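Endoglucanase (Clostridium thermocellum, PDB 2C4X) probably hydrolyses cellulose as a cellulosomal enzyme; this C-terminal piece holds its PKD domain and CBM44, a carbohydrate-binding module for beta-glucan chains and xyloglucan. Local coordinates at residues P177-I181 with I233-D239. The protein carries 1 engineered substitution. Numbering follows the deposited sequence.
Sequences PIAAI and IQVQTID. With EDO (1,2-ethanediol), chain F.
The carboxamide of Gln-236 lies flat over Ala-179: the CB of Ala-179 sits under one face, 3.7 Å from Gln-236 CD and almost equally far from OE1 and NE2. CG of Gln-236 is anti to its backbone N (chi1 -174°), and the extended chain beyond it carries the amide to the methyl. Ile-238 CG2 packs against the same methyl, 3.5 Å from Ala-179 CB. Gln-234 OE1 takes a hydrogen bond from Gln-182 NE2, while its NE2 makes weak bonds to Glu-151 OE2 and to O2 of an ethanediol, probably from the crystallisation liquor. The Pro-177 ring borders the Asp-239 carbonyl, with Pro-177 CB 3.4 Å from Asp-239 O, while Phe-243 and Ser-144 also touch the ring.

Between these groups the antiparallel strands are joined by backbone bonds from Ile-238 N to Pro-177 O (2.9 Å), Ala-179 N to Gln-236 O (2.8 Å) and Gln-236 N to Ala-180 O (3.0 Å). Ala-179 and Ala-180 together face Gln-236, resembling a classic beta bulge, though only the Ala-179 N-H bonds to Gln-236 O; the helical backbone of Ala-179 (psi -41°) turns the chain there.

Toward the opposing sheet, the Ile-178 side chain crosses Val-235 at about a right angle, its CG2 3.7 Å from Val-235 CG1. The end of Ile-181 packs against both Val-235 and Ile-233: its CD1 is 3.7 Å from Val-235 CG2, and its CG1 also meets Ile-233 CG2. Strands 137-145, 165-172 and 241-251 continue this core of the CBM44 beta-sandwich.

Thus Ile-178, Ile-181, Ile-233 and Val-235 pack into the interior; the outer face carries the Gln-234 and Gln-236 amides with Ile-238 and Ala-180, which touches Trp-201. Buried Ala-180 N and Asp-239 N have no hydrogen-bond partner in the model, whereas Thr-237 OG1 is satisfied by Gly-146 O.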
loop_
_atom_site.group_PDB
_atom_site.type_symbol
_atom_site.label_atom_id
_atom_site.label_comp_id
_atom_site.label_asym_id
_atom_site.label_seq_id
_atom_site.Cartn_x
_atom_site.Cartn_y
_atom_site.Cartn_z
ATOM N N PRO A 177 23.618 11.161 6.130
ATOM C CA PRO A 177 24.211 10.938 7.452
ATOM C C PRO A 177 23.212 10.356 8.459
ATOM O O PRO A 177 23.032 10.913 9.548
ATOM C CB PRO A 177 24.629 12.345 7.878
ATOM C CG PRO A 177 23.628 13.230 7.235
ATOM C CD PRO A 177 23.318 12.591 5.905
ATOM N N ILE A 178 22.571 9.247 8.102
ATOM C CA ILE A 178 21.554 8.670 8.979
ATOM C C ILE A 178 21.876 7.227 9.374
ATOM O O ILE A 178 22.486 6.479 8.596
ATOM C CB ILE A 178 20.100 8.819 8.402
ATOM C CG1 ILE A 178 19.709 7.649 7.508
ATOM C CG2 ILE A 178 19.941 10.123 7.620
ATOM C CD1 ILE A 178 18.201 7.430 7.459
ATOM N N ALA A 179 21.483 6.861 10.594
ATOM C CA ALA A 179 21.687 5.514 11.119
ATOM C C ALA A 179 20.448 4.658 10.885
ATOM O O ALA A 179 20.540 3.480 10.530
ATOM C CB ALA A 179 22.008 5.577 12.602
ATOM N N ALA A 180 19.286 5.268 11.090
ATOM C CA ALA A 180 18.018 4.561 11.051
ATOM C C ALA A 180 16.882 5.515 10.738
ATOM O O ALA A 180 17.010 6.734 10.877
ATOM C CB ALA A 180 17.755 3.861 12.390
ATOM N N ILE A 181 15.770 4.935 10.312
ATOM C CA ILE A 181 14.543 5.665 10.071
ATOM C C ILE A 181 13.402 4.814 10.632
ATOM O O ILE A 181 13.476 3.582 10.619
ATOM C CB ILE A 181 14.378 5.973 8.554
ATOM C CG1 ILE A 181 13.210 6.926 8.305
ATOM C CG2 ILE A 181 14.271 4.681 7.722
ATOM C CD1 ILE A 181 13.282 7.635 6.963
ATOM N N ILE A 233 7.331 10.156 11.347
ATOM C CA ILE A 233 8.532 9.454 10.965
ATOM C C ILE A 233 9.699 10.101 11.697
ATOM O O ILE A 233 9.827 11.333 11.722
ATOM C CB ILE A 233 8.746 9.469 9.430
ATOM C CG1 ILE A 233 7.550 8.825 8.726
ATOM C CG2 ILE A 233 10.048 8.743 9.058
ATOM C CD1 ILE A 233 7.381 9.274 7.311
ATOM N N GLN A 234 10.521 9.259 12.312
ATOM C CA GLN A 234 11.719 9.705 13.003
ATOM C C GLN A 234 12.962 9.222 12.253
ATOM O O GLN A 234 13.023 8.073 11.801
ATOM C CB GLN A 234 11.742 9.182 14.438
ATOM C CG GLN A 234 12.845 9.779 15.292
ATOM C CD GLN A 234 12.871 9.230 16.704
ATOM O OE1 GLN A 234 13.294 8.102 16.934
ATOM N NE2 GLN A 234 12.443 10.045 17.663
ATOM N N VAL A 235 13.944 10.112 12.131
ATOM C CA VAL A 235 15.256 9.767 11.585
ATOM C C VAL A 235 16.336 9.978 12.649
ATOM O O VAL A 235 16.335 10.993 13.339
ATOM C CB VAL A 235 15.581 10.601 10.319
ATOM C CG1 VAL A 235 16.976 10.328 9.844
ATOM C CG2 VAL A 235 14.631 10.249 9.218
ATOM N N GLN A 236 17.236 9.005 12.788
ATOM C CA GLN A 236 18.410 9.162 13.640
ATOM C C GLN A 236 19.591 9.582 12.772
ATOM O O GLN A 236 19.947 8.893 11.815
ATOM C CB GLN A 236 18.728 7.867 14.406
ATOM C CG GLN A 236 19.861 8.001 15.433
ATOM C CD GLN A 236 20.518 6.671 15.792
ATOM O OE1 GLN A 236 19.889 5.612 15.745
ATOM N NE2 GLN A 236 21.793 6.727 16.160
ATOM N N THR A 237 20.190 10.720 13.107
ATOM C CA THR A 237 21.328 11.236 12.359
ATOM C C THR A 237 22.631 10.934 13.101
ATOM O O THR A 237 22.658 10.908 14.337
ATOM C CB THR A 237 21.194 12.746 12.079
ATOM O OG1 THR A 237 21.172 13.470 13.317
ATOM C CG2 THR A 237 19.902 13.036 11.287
ATOM N N ILE A 238 23.695 10.691 12.341
ATOM C CA ILE A 238 24.974 10.276 12.921
ATOM C C ILE A 238 26.133 11.220 12.624
ATOM O O ILE A 238 27.192 11.125 13.250
ATOM C CB ILE A 238 25.351 8.827 12.530
ATOM C CG1 ILE A 238 25.121 8.588 11.033
ATOM C CG2 ILE A 238 24.561 7.840 13.390
ATOM C CD1 ILE A 238 26.153 7.674 10.385
ATOM N N ASP A 239 25.927 12.127 11.672
ATOM C CA ASP A 239 26.946 13.107 11.293
ATOM C C ASP A 239 26.295 14.375 10.746
ATOM O O ASP A 239 25.071 14.432 10.584
ATOM C CB ASP A 239 27.902 12.506 10.254
ATOM C CG ASP A 239 29.291 13.143 10.284
ATOM O OD1 ASP A 239 29.509 14.143 11.010
ATOM O OD2 ASP A 239 30.178 12.630 9.572
HETATM C C1 EDO F . 9.979 12.422 19.344
HETATM O O1 EDO F . 8.786 12.849 18.680
HETATM C C2 EDO F . 9.731 11.094 20.044
HETATM O O2 EDO F . 10.990 10.491 20.371
#